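Local coordinates for Arf-GAP with coiled-coil, ANK repeat and PH domain-containing protein 2 (Homo sapiens, PDB 6IF3) that activates the GTPase activity of ADP ribosylation factor 6 and contributes here its ankyrin-repeat region, which is required for interaction with RAB35, at residues K21-P24 with K25-E28; L49-A52 with V53-G56; Q77-G80 with P81-A85; Q93-L96 with F97-G101. All coordinates share one frame; numbering follows the deposited sequence.

Contact 1 of 4, residues K21-P24 with K25-E28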
ATOM      1  N   LYS A  21      -7.318  24.492 -17.223  1.00 16.89           N
ATOM      2  CA  LYS A  21      -8.533  23.674 -17.095  1.00 17.62           C
ATOM      3  C   LYS A  21      -9.573  24.038 -18.132  1.00 19.05           C
ATOM      4  O   LYS A  21     -10.765  23.917 -17.884  1.00 21.56           O
ATOM      5  CB  LYS A  21      -9.164  23.814 -15.687  1.00 21.41           C
ATOM      6  CG  LYS A  21      -8.163  23.710 -14.563  1.00 26.50           C
ATOM      7  CD  LYS A  21      -8.853  23.775 -13.183  1.00 28.34           C
ATOM      8  CE  LYS A  21      -9.218  25.205 -12.762  1.00 30.35           C
ATOM      9  NZ  LYS A  21      -9.658  25.199 -11.333  1.00 35.88           N
ATOM     10  N   ASN A  22      -9.107  24.472 -19.300  1.00 17.12           N
ATOM     11  CA  ASN A  22      -9.982  25.006 -20.344  1.00 19.21           C
ATOM     12  C   ASN A  22     -10.114  24.030 -21.497  1.00 19.16           C
ATOM     13  O   ASN A  22      -9.370  24.123 -22.486  1.00 18.45           O
ATOM     14  CB  ASN A  22      -9.435  26.353 -20.853  1.00 17.89           C
ATOM     15  CG  ASN A  22     -10.443  27.111 -21.700  1.00 21.21           C
ATOM     16  OD1 ASN A  22     -11.301  26.524 -22.399  1.00 21.15           O
ATOM     17  ND2 ASN A  22     -10.361  28.446 -21.635  1.00 25.37           N
ATOM     18  N   LEU A  23     -11.050  23.096 -21.384  1.00 15.68           N
ATOM     19  CA  LEU A  23     -11.134  22.020 -22.366  1.00 15.47           C
ATOM     20  C   LEU A  23     -11.518  22.520 -23.771  1.00 18.85           C
ATOM     21  O   LEU A  23     -10.983  22.012 -24.747  1.00 21.25           O
ATOM     22  CB  LEU A  23     -12.094  20.911 -21.901  1.00 20.45           C
ATOM     23  CG  LEU A  23     -11.415  19.849 -21.012  1.00 19.65           C
ATOM     24  CD1 LEU A  23     -10.777  20.459 -19.760  1.00 19.57           C
ATOM     25  CD2 LEU A  23     -12.411  18.769 -20.621  1.00 22.43           C
ATOM     26  N   PRO A  24     -12.396  23.529 -23.878  1.00 18.12           N
ATOM     27  CA  PRO A  24     -12.663  24.053 -25.229  1.00 19.08           C
ATOM     28  C   PRO A  24     -11.424  24.618 -25.913  1.00 23.53           C
ATOM     29  O   PRO A  24     -11.239  24.377 -27.119  1.00 22.19           O
ATOM     30  CB  PRO A  24     -13.706  25.136 -24.971  1.00 22.87           C
ATOM     31  CG  PRO A  24     -14.504  24.589 -23.816  1.00 23.27           C
ATOM     32  CD  PRO A  24     -13.417  23.998 -22.916  1.00 18.65           C
ATOM     33  N   LYS A  25     -10.581  25.326 -25.173  1.00 19.01           N
ATOM     34  CA  LYS A  25      -9.391  25.885 -25.816  1.00 22.67           C
ATOM     35  C   LYS A  25      -8.408  24.751 -26.129  1.00 19.03           C
ATOM     36  O   LYS A  25      -7.675  24.811 -27.121  1.00 22.39           O
ATOM     37  CB  LYS A  25      -8.735  26.943 -24.936  1.00 20.23           C
ATOM     38  CG  LYS A  25      -9.481  28.278 -24.867  1.00 30.72           C
ATOM     39  CD  LYS A  25      -8.562  29.346 -24.276  1.00 39.21           C
ATOM     40  CE  LYS A  25      -9.296  30.611 -23.888  1.00 46.41           C
ATOM     41  NZ  LYS A  25      -8.336  31.537 -23.208  1.00 50.65           N
ATOM     42  N   MET A  26      -8.358  23.722 -25.279  1.00 15.49           N
ATOM     43  CA  MET A  26      -7.522  22.555 -25.560  1.00 15.96           C
ATOM     44  C   MET A  26      -7.957  21.902 -26.862  1.00 18.14           C
ATOM     45  O   MET A  26      -7.126  21.591 -27.714  1.00 18.99           O
ATOM     46  CB  MET A  26      -7.586  21.542 -24.402  1.00 17.15           C
ATOM     47  CG  MET A  26      -6.973  22.126 -23.135  1.00 16.89           C
ATOM     48  SD  MET A  26      -7.349  21.121 -21.697  1.00 18.94           S
ATOM     49  CE  MET A  26      -6.386  19.673 -22.052  1.00 20.19           C
ATOM     50  N   ALA A  27      -9.258  21.695 -26.996  1.00 19.18           N
ATOM     51  CA  ALA A  27      -9.849  21.062 -28.168  1.00 19.21           C
ATOM     52  C   ALA A  27      -9.563  21.893 -29.407  1.00 21.18           C
ATOM     53  O   ALA A  27      -9.278  21.348 -30.478  1.00 25.62           O
ATOM     54  CB  ALA A  27     -11.351  20.878 -27.966  1.00 20.74           C
ATOM     55  N   GLU A  28      -9.644  23.212 -29.265  1.00 21.12           N
ATOM     56  CA  GLU A  28      -9.402  24.092 -30.407  1.00 23.54           C
ATOM     57  C   GLU A  28      -7.954  23.959 -30.878  1.00 21.43           C
ATOM     58  O   GLU A  28      -7.678  23.916 -32.092  1.00 22.05           O
ATOM     59  CB  GLU A  28      -9.722  25.537 -30.025  1.00 27.26           C
ATOM     60  CG  GLU A  28      -9.417  26.546 -31.101  1.00 38.63           C
ATOM     61  CD  GLU A  28      -9.683  27.948 -30.614  1.00 49.65           C
ATOM     62  OE1 GLU A  28      -8.754  28.568 -30.050  1.00 50.95           O
ATOM     63  OE2 GLU A  28     -10.820  28.428 -30.786  1.00 55.96           O
TER
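Asn22 lays its amide against the Lys25 side chain from CB out to CE. Asn22 ND2 is 3.3 Å from Lys25 CE, and Asn22 CG is 3.5 Å from Lys25 CG. The lysine chain is extended beyond CG, so its methylenes pass the amide in turn and NZ ends beyond it. The other end of the same amide is used for a bond. Lys25 N donates to Asn22 OD1 over 3.1 Å, fairly straight at 158°. The donor comes from above the amide plane, 57° out of it. Asn22 has CG anti to its own nitrogen (chi1 -167°), which turns OD1 back over the first turn that follows. This is an N-cap: Asn22 stands right before helix 23-31. The residue ahead of it, Lys21, has positive phi and ends the preceding helix in a Schellman motif, so the chain leaves one helix and starts the next within a few residues. With an alanine here, the N-H of Lys25 would probably lose its capping acceptor, and the lysine methylenes the flat group beside them. The backbone carries the helix on from the cap. Met26 N bonds to Asn22 O at 3.0 Å, and Ala27 N to Leu23 O at 2.9 Å. Met26 CG is also near Asn22 O, at 3.2 Å. Leu23 CD1 meets Met26 SD at 4.0 Å, the two side chains crossing at an angle. The methionine chain bends at its last torsion and packs against Leu14 and Ala17 of helix 10-19 and against Phe63 and Leu64 of helix 58-66.

Contact 2 of 4, residues L49-A52 with V53-G56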
ATOM      1  N   LEU A  49       0.343  17.474 -20.547  1.00 12.52           N
ATOM      2  CA  LEU A  49      -0.148  16.651 -19.447  1.00 13.85           C
ATOM      3  C   LEU A  49       0.534  17.069 -18.170  1.00 16.06           C
ATOM      4  O   LEU A  49      -0.122  17.080 -17.109  1.00 14.43           O
ATOM      5  CB  LEU A  49       0.049  15.177 -19.745  1.00 14.44           C
ATOM      6  CG  LEU A  49      -0.478  14.186 -18.713  1.00 15.36           C
ATOM      7  CD1 LEU A  49      -1.971  14.457 -18.414  1.00 18.47           C
ATOM      8  CD2 LEU A  49      -0.290  12.751 -19.238  1.00 16.29           C
ATOM      9  N   ILE A  50       1.808  17.457 -18.233  1.00 15.84           N
ATOM     10  CA  ILE A  50       2.434  17.989 -17.033  1.00 17.80           C
ATOM     11  C   ILE A  50       1.744  19.310 -16.613  1.00 16.58           C
ATOM     12  O   ILE A  50       1.524  19.530 -15.421  1.00 16.26           O
ATOM     13  CB  ILE A  50       3.964  18.168 -17.221  1.00 14.48           C
ATOM     14  CG1 ILE A  50       4.630  16.791 -17.213  1.00 13.35           C
ATOM     15  CG2 ILE A  50       4.541  19.078 -16.167  1.00 14.08           C
ATOM     16  CD1 ILE A  50       6.083  16.827 -17.643  1.00 16.69           C
ATOM     17  N   GLN A  51       1.379  20.171 -17.566  1.00 13.98           N
ATOM     18  CA  GLN A  51       0.632  21.375 -17.207  1.00 14.14           C
ATOM     19  C   GLN A  51      -0.710  21.046 -16.566  1.00 14.28           C
ATOM     20  O   GLN A  51      -1.161  21.766 -15.676  1.00 15.69           O
ATOM     21  CB  GLN A  51       0.417  22.267 -18.443  1.00 13.67           C
ATOM     22  CG  GLN A  51       1.767  22.924 -18.880  1.00 16.78           C
ATOM     23  CD  GLN A  51       2.325  23.846 -17.809  1.00 20.32           C
ATOM     24  OE1 GLN A  51       1.621  24.712 -17.296  1.00 23.50           O
ATOM     25  NE2 GLN A  51       3.580  23.655 -17.460  1.00 25.20           N
ATOM     26  N   ALA A  52      -1.355  19.972 -17.030  1.00 16.52           N
ATOM     27  CA  ALA A  52      -2.653  19.559 -16.462  1.00 14.53           C
ATOM     28  C   ALA A  52      -2.478  19.144 -15.015  1.00 14.08           C
ATOM     29  O   ALA A  52      -3.308  19.462 -14.147  1.00 15.63           O
ATOM     30  CB  ALA A  52      -3.256  18.429 -17.261  1.00 15.71           C
ATOM     31  N   VAL A  53      -1.364  18.475 -14.746  1.00 15.18           N
ATOM     32  CA  VAL A  53      -1.060  18.058 -13.368  1.00 14.28           C
ATOM     33  C   VAL A  53      -0.865  19.298 -12.490  1.00 14.14           C
ATOM     34  O   VAL A  53      -1.502  19.459 -11.429  1.00 16.82           O
ATOM     35  CB  VAL A  53       0.189  17.165 -13.330  1.00 13.50           C
ATOM     36  CG1 VAL A  53       0.671  16.993 -11.848  1.00 15.31           C
ATOM     37  CG2 VAL A  53      -0.119  15.810 -13.987  1.00 13.28           C
ATOM     38  N   LEU A  54      -0.008  20.204 -12.940  1.00 12.70           N
ATOM     39  CA  LEU A  54       0.272  21.424 -12.172  1.00 15.63           C
ATOM     40  C   LEU A  54      -0.984  22.264 -11.916  1.00 16.88           C
ATOM     41  O   LEU A  54      -1.100  22.921 -10.860  1.00 18.45           O
ATOM     42  CB  LEU A  54       1.309  22.281 -12.891  1.00 15.44           C
ATOM     43  CG  LEU A  54       2.713  21.681 -13.091  1.00 19.68           C
ATOM     44  CD1 LEU A  54       3.580  22.622 -13.914  1.00 21.31           C
ATOM     45  CD2 LEU A  54       3.392  21.389 -11.771  1.00 27.30           C
ATOM     46  N   GLY A  55      -1.900  22.272 -12.897  1.00 15.08           N
ATOM     47  CA  GLY A  55      -3.144  23.039 -12.791  1.00 15.72           C
ATOM     48  C   GLY A  55      -4.143  22.438 -11.811  1.00 16.13           C
ATOM     49  O   GLY A  55      -5.086  23.106 -11.361  1.00 17.59           O
ATOM     50  N   GLY A  56      -3.923  21.169 -11.493  1.00 16.39           N
ATOM     51  CA  GLY A  56      -4.712  20.467 -10.487  1.00 16.63           C
ATOM     52  C   GLY A  56      -6.002  19.770 -10.892  1.00 22.54           C
ATOM     53  O   GLY A  56      -6.652  19.153 -10.056  1.00 22.52           O
TER
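Leu54 N bonds to Ile50 O at 3.0 Å and 171°, almost straight. Val53 N reaches Leu49 O over the same distance, and Gly55 N reaches Gln51 O at 2.9 Å. The fourth bond in this row, Gly56 N to Ala52 O, is weak: it stretches to 3.2 Å and bends to 128°. Gly56 N also donates to Val53 O, so the last turn is tightening as helix 48-55 ends. Gly56 then leaves helical geometry with positive phi, where a side chain would press on the preceding carbonyl oxygen. At the other end Thr47 OG1 accepts from Ile50 N. This is the first helix of the curated repeat ANK 1, and Thr47 to Ala52 follow the TPLHxA pattern of ankyrin repeats, with Ile50 in place of the histidine. Around the backbone bonds the side chains lean on the same oxygens. Leu54 CG lies 3.4 Å from Ile50 O. Val53 places CG2 beside its own nitrogen, and that methyl is 3.4 Å from Leu49 O. Further out Leu54 CD1 touches two neighbours of the preceding turn, Gln51 NE2 at 3.7 Å and Ile50 CG2 at 4.3 Å. Gln51 bends at its second torsion (chi2 -63°), which brings its amide across the leucine tip. Ala52 is small and buried against Thr60, Cys61 and Leu64 of helix 58-66. The backbone thus meets most of its own polar demand, while the ends draw on Thr47 OG1 and, at Gly55 O, on Arg174 NH1; the side chains facing the neighbouring helices are mostly hydrocarbon.

Contact 3 of 4, residues Q77-G80 with P81-A85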
ATOM      1  N   GLN A  77      14.118  17.110 -16.851  1.00 18.10           N
ATOM      2  CA  GLN A  77      14.668  16.595 -15.591  1.00 23.22           C
ATOM      3  C   GLN A  77      14.291  15.131 -15.370  1.00 21.05           C
ATOM      4  O   GLN A  77      14.571  14.569 -14.303  1.00 20.62           O
ATOM      5  CB  GLN A  77      14.174  17.444 -14.409  1.00 22.61           C
ATOM      6  CG  GLN A  77      14.925  18.790 -14.281  1.00 24.40           C
ATOM      7  CD  GLN A  77      14.382  19.865 -15.207  1.00 29.08           C
ATOM      8  OE1 GLN A  77      13.192  19.874 -15.532  1.00 33.07           O
ATOM      9  NE2 GLN A  77      15.261  20.790 -15.632  1.00 28.27           N
ATOM     10  N   GLY A  78      13.663  14.538 -16.386  1.00 17.23           N
ATOM     11  CA  GLY A  78      13.262  13.133 -16.366  1.00 19.21           C
ATOM     12  C   GLY A  78      12.008  12.842 -15.568  1.00 19.22           C
ATOM     13  O   GLY A  78      11.761  11.672 -15.195  1.00 18.08           O
ATOM     14  N   ARG A  79      11.210  13.879 -15.313  1.00 17.44           N
ATOM     15  CA  ARG A  79      10.027  13.761 -14.463  1.00 16.22           C
ATOM     16  C   ARG A  79       8.772  13.706 -15.306  1.00 15.19           C
ATOM     17  O   ARG A  79       8.506  14.667 -16.045  1.00 17.24           O
ATOM     18  CB  ARG A  79       9.946  14.949 -13.500  1.00 17.12           C
ATOM     19  CG  ARG A  79      11.146  15.031 -12.557  1.00 18.85           C
ATOM     20  CD  ARG A  79      11.277  16.395 -11.915  1.00 21.95           C
ATOM     21  NE  ARG A  79      12.355  16.372 -10.931  1.00 22.12           N
ATOM     22  CZ  ARG A  79      13.064  17.426 -10.549  1.00 26.95           C
ATOM     23  NH1 ARG A  79      12.828  18.619 -11.089  1.00 29.60           N
ATOM     24  NH2 ARG A  79      14.017  17.282  -9.626  1.00 26.56           N
ATOM     25  N   GLY A  80       7.981  12.635 -15.177  1.00 15.81           N
ATOM     26  CA  GLY A  80       6.718  12.509 -15.886  1.00 14.98           C
ATOM     27  C   GLY A  80       5.541  12.976 -15.054  1.00 17.42           C
ATOM     28  O   GLY A  80       5.719  13.480 -13.967  1.00 16.94           O
ATOM     29  N   PRO A  81       4.333  12.861 -15.601  1.00 17.01           N
ATOM     30  CA  PRO A  81       3.087  13.273 -14.948  1.00 15.94           C
ATOM     31  C   PRO A  81       2.946  12.627 -13.568  1.00 14.89           C
ATOM     32  O   PRO A  81       2.571  13.331 -12.621  1.00 16.52           O
ATOM     33  CB  PRO A  81       2.014  12.785 -15.921  1.00 16.11           C
ATOM     34  CG  PRO A  81       2.695  12.925 -17.292  1.00 15.95           C
ATOM     35  CD  PRO A  81       4.122  12.484 -17.015  1.00 16.54           C
ATOM     36  N   LEU A  82       3.239  11.342 -13.440  1.00 14.62           N
ATOM     37  CA  LEU A  82       3.080  10.724 -12.134  1.00 14.62           C
ATOM     38  C   LEU A  82       4.044  11.298 -11.089  1.00 18.76           C
ATOM     39  O   LEU A  82       3.652  11.508  -9.949  1.00 16.85           O
ATOM     40  CB  LEU A  82       3.263   9.206 -12.247  1.00 16.26           C
ATOM     41  CG  LEU A  82       3.158   8.408 -10.936  1.00 15.51           C
ATOM     42  CD1 LEU A  82       1.845   8.589 -10.197  1.00 19.45           C
ATOM     43  CD2 LEU A  82       3.443   6.904 -11.217  1.00 18.04           C
ATOM     44  N   HIS A  83       5.294  11.547 -11.456  1.00 15.67           N
ATOM     45  CA  HIS A  83       6.255  12.218 -10.554  1.00 15.24           C
ATOM     46  C   HIS A  83       5.686  13.539 -10.050  1.00 16.66           C
ATOM     47  O   HIS A  83       5.640  13.816  -8.854  1.00 15.88           O
ATOM     48  CB  HIS A  83       7.604  12.512 -11.254  1.00 16.21           C
ATOM     49  CG  HIS A  83       8.495  13.449 -10.469  1.00 18.88           C
ATOM     50  ND1 HIS A  83       9.577  13.016  -9.733  1.00 23.27           N
ATOM     51  CD2 HIS A  83       8.451  14.796 -10.310  1.00 24.25           C
ATOM     52  CE1 HIS A  83      10.161  14.050  -9.152  1.00 22.03           C
ATOM     53  NE2 HIS A  83       9.494  15.144  -9.483  1.00 25.19           N
ATOM     54  N   HIS A  84       5.237  14.376 -10.968  1.00 14.25           N
ATOM     55  CA  HIS A  84       4.740  15.678 -10.564  1.00 12.88           C
ATOM     56  C   HIS A  84       3.482  15.616  -9.718  1.00 15.11           C
ATOM     57  O   HIS A  84       3.339  16.402  -8.769  1.00 17.05           O
ATOM     58  CB  HIS A  84       4.476  16.556 -11.823  1.00 14.54           C
ATOM     59  CG  HIS A  84       5.734  17.007 -12.499  1.00 14.71           C
ATOM     60  ND1 HIS A  84       6.598  17.922 -11.927  1.00 17.90           N
ATOM     61  CD2 HIS A  84       6.280  16.661 -13.691  1.00 14.20           C
ATOM     62  CE1 HIS A  84       7.612  18.131 -12.746  1.00 21.82           C
ATOM     63  NE2 HIS A  84       7.444  17.380 -13.817  1.00 17.55           N
ATOM     64  N   ALA A  85       2.569  14.699 -10.045  1.00 16.07           N
ATOM     65  CA  ALA A  85       1.355  14.567  -9.251  1.00 13.50           C
ATOM     66  C   ALA A  85       1.688  14.107  -7.831  1.00 16.16           C
ATOM     67  O   ALA A  85       1.065  14.534  -6.849  1.00 17.10           O
ATOM     68  CB  ALA A  85       0.407  13.600  -9.892  1.00 14.77           C
TER
HETATM   69  O   HOH W   1       6.617  10.106 -13.523  1.00 22.68           O
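Pro81 follows directly on the Gly80 carbonyl. As the first residue of helix 81-88 it has no N-H that would need an acceptor. Leu82 sends its side chain away from the loop, towards Val94 of helix 91-99 and Pro114. His83 comes next and meets Arg79. The arginine chain runs over one face of the imidazole, a CH-pi contact with Arg79 CG 3.5 Å from the His83 ring centroid and only 9° off its normal. Arg79 CD is nearer the rim, 3.3 Å from His83 NE2. The guanidinium is almost parallel to the ring, 19° between planes, and its NE forms a salt bridge with Asp108. His83 N donates to a water at 2.8 Å, which also accepts weakly from Gly80 N. Gly80 to Ala85 are the TPLHxA stretch of the curated repeat ANK 2. Glycine stands at the N-cap where many ankyrin repeats have threonine, and the water takes up an N-H that a capping hydroxyl could serve. His84 bonds through its backbone, N to Gly80 O at 3.2 Å and nearly straight. In its side chain CG stands beside the residue's own nitrogen (chi1 -71°), which points the ring back at the loop: His84 CD2 is 3.2 Å from Gly80 O, and His84 NE2 is 3.5 Å from Arg79 CB. That NE2 is hydrogen-bonded to Asp75, which also holds Arg79 N. Ala85 N continues the row, bonding Pro81 O at 2.9 Å, and the alanine packs on Val53 and Gln93.

Contact 4 of 4, residues Q93-L96 with F97-G101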
ATOM      1  N   GLN A  93      -5.088  12.445  -9.290  1.00 15.45           N
ATOM      2  CA  GLN A  93      -4.285  12.290 -10.494  1.00 16.84           C
ATOM      3  C   GLN A  93      -3.364  11.084 -10.399  1.00 16.96           C
ATOM      4  O   GLN A  93      -3.167  10.392 -11.392  1.00 15.97           O
ATOM      5  CB  GLN A  93      -3.471  13.555 -10.788  1.00 13.88           C
ATOM      6  CG  GLN A  93      -4.338  14.748 -11.167  1.00 15.57           C
ATOM      7  CD  GLN A  93      -3.526  16.038 -11.268  1.00 19.13           C
ATOM      8  OE1 GLN A  93      -2.367  16.090 -10.857  1.00 18.27           O
ATOM      9  NE2 GLN A  93      -4.143  17.077 -11.822  1.00 17.96           N
ATOM     10  N   VAL A  94      -2.799  10.816  -9.218  1.00 15.72           N
ATOM     11  CA  VAL A  94      -1.974   9.603  -9.029  1.00 16.84           C
ATOM     12  C   VAL A  94      -2.820   8.348  -9.335  1.00 18.91           C
ATOM     13  O   VAL A  94      -2.406   7.435 -10.048  1.00 16.72           O
ATOM     14  CB  VAL A  94      -1.393   9.547  -7.591  1.00 17.11           C
ATOM     15  CG1 VAL A  94      -0.796   8.154  -7.271  1.00 13.54           C
ATOM     16  CG2 VAL A  94      -0.313  10.632  -7.437  1.00 17.15           C
ATOM     17  N   CYS A  95      -4.041   8.305  -8.820  1.00 16.41           N
ATOM     18  CA  CYS A  95      -4.900   7.162  -9.040  1.00 16.55           C
ATOM     19  C   CYS A  95      -5.203   6.968 -10.538  1.00 16.68           C
ATOM     20  O   CYS A  95      -5.084   5.864 -11.051  1.00 16.27           O
ATOM     21  CB  CYS A  95      -6.197   7.319  -8.250  1.00 17.66           C
ATOM     22  SG  CYS A  95      -7.210   5.870  -8.270  1.00 21.01           S
ATOM     23  N   LEU A  96      -5.557   8.055 -11.214  1.00 15.55           N
ATOM     24  CA  LEU A  96      -5.832   8.011 -12.656  1.00 16.62           C
ATOM     25  C   LEU A  96      -4.628   7.486 -13.450  1.00 16.29           C
ATOM     26  O   LEU A  96      -4.745   6.566 -14.250  1.00 17.28           O
ATOM     27  CB  LEU A  96      -6.215   9.401 -13.128  1.00 14.80           C
ATOM     28  CG  LEU A  96      -6.306   9.504 -14.663  1.00 17.40           C
ATOM     29  CD1 LEU A  96      -7.497   8.772 -15.214  1.00 20.06           C
ATOM     30  CD2 LEU A  96      -6.305  10.985 -15.061  1.00 18.88           C
ATOM     31  N   PHE A  97      -3.469   8.052 -13.175  1.00 14.46           N
ATOM     32  CA  PHE A  97      -2.270   7.651 -13.907  1.00 15.49           C
ATOM     33  C   PHE A  97      -1.926   6.196 -13.650  1.00 17.04           C
ATOM     34  O   PHE A  97      -1.555   5.490 -14.582  1.00 17.16           O
ATOM     35  CB  PHE A  97      -1.079   8.557 -13.550  1.00 16.07           C
ATOM     36  CG  PHE A  97      -1.252   9.977 -13.994  1.00 14.39           C
ATOM     37  CD1 PHE A  97      -2.053  10.295 -15.096  1.00 17.21           C
ATOM     38  CD2 PHE A  97      -0.628  11.013 -13.307  1.00 14.52           C
ATOM     39  CE1 PHE A  97      -2.224  11.627 -15.496  1.00 19.70           C
ATOM     40  CE2 PHE A  97      -0.788  12.340 -13.684  1.00 15.90           C
ATOM     41  CZ  PHE A  97      -1.582  12.659 -14.775  1.00 16.45           C
ATOM     42  N   LEU A  98      -2.049   5.738 -12.406  1.00 16.10           N
ATOM     43  CA  LEU A  98      -1.767   4.334 -12.112  1.00 17.15           C
ATOM     44  C   LEU A  98      -2.731   3.424 -12.906  1.00 20.00           C
ATOM     45  O   LEU A  98      -2.298   2.417 -13.476  1.00 21.41           O
ATOM     46  CB  LEU A  98      -1.856   4.083 -10.600  1.00 15.41           C
ATOM     47  CG  LEU A  98      -0.707   4.726  -9.810  1.00 13.93           C
ATOM     48  CD1 LEU A  98      -0.968   4.565  -8.305  1.00 16.49           C
ATOM     49  CD2 LEU A  98       0.630   4.050 -10.168  1.00 18.40           C
ATOM     50  N   LYS A  99      -4.023   3.773 -12.967  1.00 16.55           N
ATOM     51  CA  LYS A  99      -4.996   2.956 -13.687  1.00 19.08           C
ATOM     52  C   LYS A  99      -4.790   3.027 -15.191  1.00 21.80           C
ATOM     53  O   LYS A  99      -5.234   2.142 -15.927  1.00 23.89           O
ATOM     54  CB  LYS A  99      -6.418   3.387 -13.343  1.00 20.23           C
ATOM     55  CG  LYS A  99      -6.813   2.924 -11.964  1.00 21.33           C
ATOM     56  CD  LYS A  99      -8.062   3.606 -11.453  1.00 27.60           C
ATOM     57  CE  LYS A  99      -9.279   3.287 -12.308  1.00 28.10           C
ATOM     58  NZ  LYS A  99      -9.706   1.849 -12.337  1.00 28.89           N
ATOM     59  N   ARG A 100      -4.098   4.066 -15.644  1.00 27.88           N
ATOM     60  CA  ARG A 100      -3.837   4.214 -17.076  1.00 31.90           C
ATOM     61  C   ARG A 100      -2.455   3.719 -17.492  1.00 28.48           C
ATOM     62  O   ARG A 100      -1.968   4.060 -18.566  1.00 30.54           O
ATOM     63  CB  ARG A 100      -4.023   5.671 -17.496  1.00 28.99           C
ATOM     64  CG  ARG A 100      -5.469   6.118 -17.471  1.00 32.59           C
ATOM     65  CD  ARG A 100      -6.368   5.158 -18.237  1.00 44.62           C
ATOM     66  NE  ARG A 100      -7.544   4.795 -17.453  1.00 52.52           N
ATOM     67  CZ  ARG A 100      -8.569   5.609 -17.236  1.00 57.12           C
ATOM     68  NH1 ARG A 100      -8.571   6.825 -17.764  1.00 62.99           N
ATOM     69  NH2 ARG A 100      -9.587   5.212 -16.494  1.00 59.64           N
ATOM     70  N   GLY A 101      -1.817   2.923 -16.640  1.00 25.24           N
ATOM     71  CA  GLY A 101      -0.562   2.256 -16.983  1.00 28.27           C
ATOM     72  C   GLY A 101       0.721   3.071 -16.829  1.00 23.99           C
ATOM     73  O   GLY A 101       1.769   2.729 -17.389  1.00 29.79           O
TER
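Phe97 rests one ring face on the backbone oxygen of Gln93, which lies 3.1 Å above the ring plane, offset toward the rim. The same oxygen accepts from Phe97 N at 3.0 Å, so one carbonyl both accepts the backbone bond and faces the ring. A chi1 of -66° puts the ring there, with CG beside the residue's own nitrogen. Gln93 CB touches Phe97 CE2 at 4.1 Å. Phe97 also packs on Leu49 and Val53 of helix 48-55, Pro81 and Cys61. An alanine in its place would probably open a gap between these helices and leave Leu49 and Val53 without the phenyl ring they pack on. Leu96 has its two methyls divided between two partners. Its CD1 sits over a face of the Arg100 guanidinium, 3.4 Å from Arg100 NH1, and its CD2 reaches Phe97 CE1 at 4.2 Å. Arg100 bends at its second and third torsions, which brings the guanidinium across the end of this leucine. Helix 91-99 is the second helix of the curated repeat ANK 2. It ends in a Schellman motif: Gly101, with positive phi, is the C-prime residue, and Ala102 N returns to Phe97 O. Val94 and Leu98 run side by side, Val94 CG1 to Leu98 CD1 3.7 Å, and Leu98 continues onto Leu129 and Ala133 of helix 124-141. Gln93 OE1 is hydrogen-bonded to His90 ND1, and Gln93 NE2 weakly to Ser57 O.

How the contacts relate
The four contacts follow one another in the chain and lie within the ankyrin-repeat stack. Contact 1 is on the surface, and its centre is about 22 Å from those of contacts 3 and 4. It reaches contact 2 through Lys21 CD, 4.2 Å from Gly55 O. Contacts 2, 3 and 4 touch one another; 2 and 4 are buried and 3 partly so. Val53 of contact 2 touches both others: Val53 CG1 is 3.5 Å from Ala85 N, and Val53 CG2 is 3.5 Å from Phe97 CE2. Pro81 CB meets that Phe97 CE2 at 3.6 Å. Contact 2 belongs to ANK 1, contacts 3 and 4 to ANK 2, so this packing joins the two repeats.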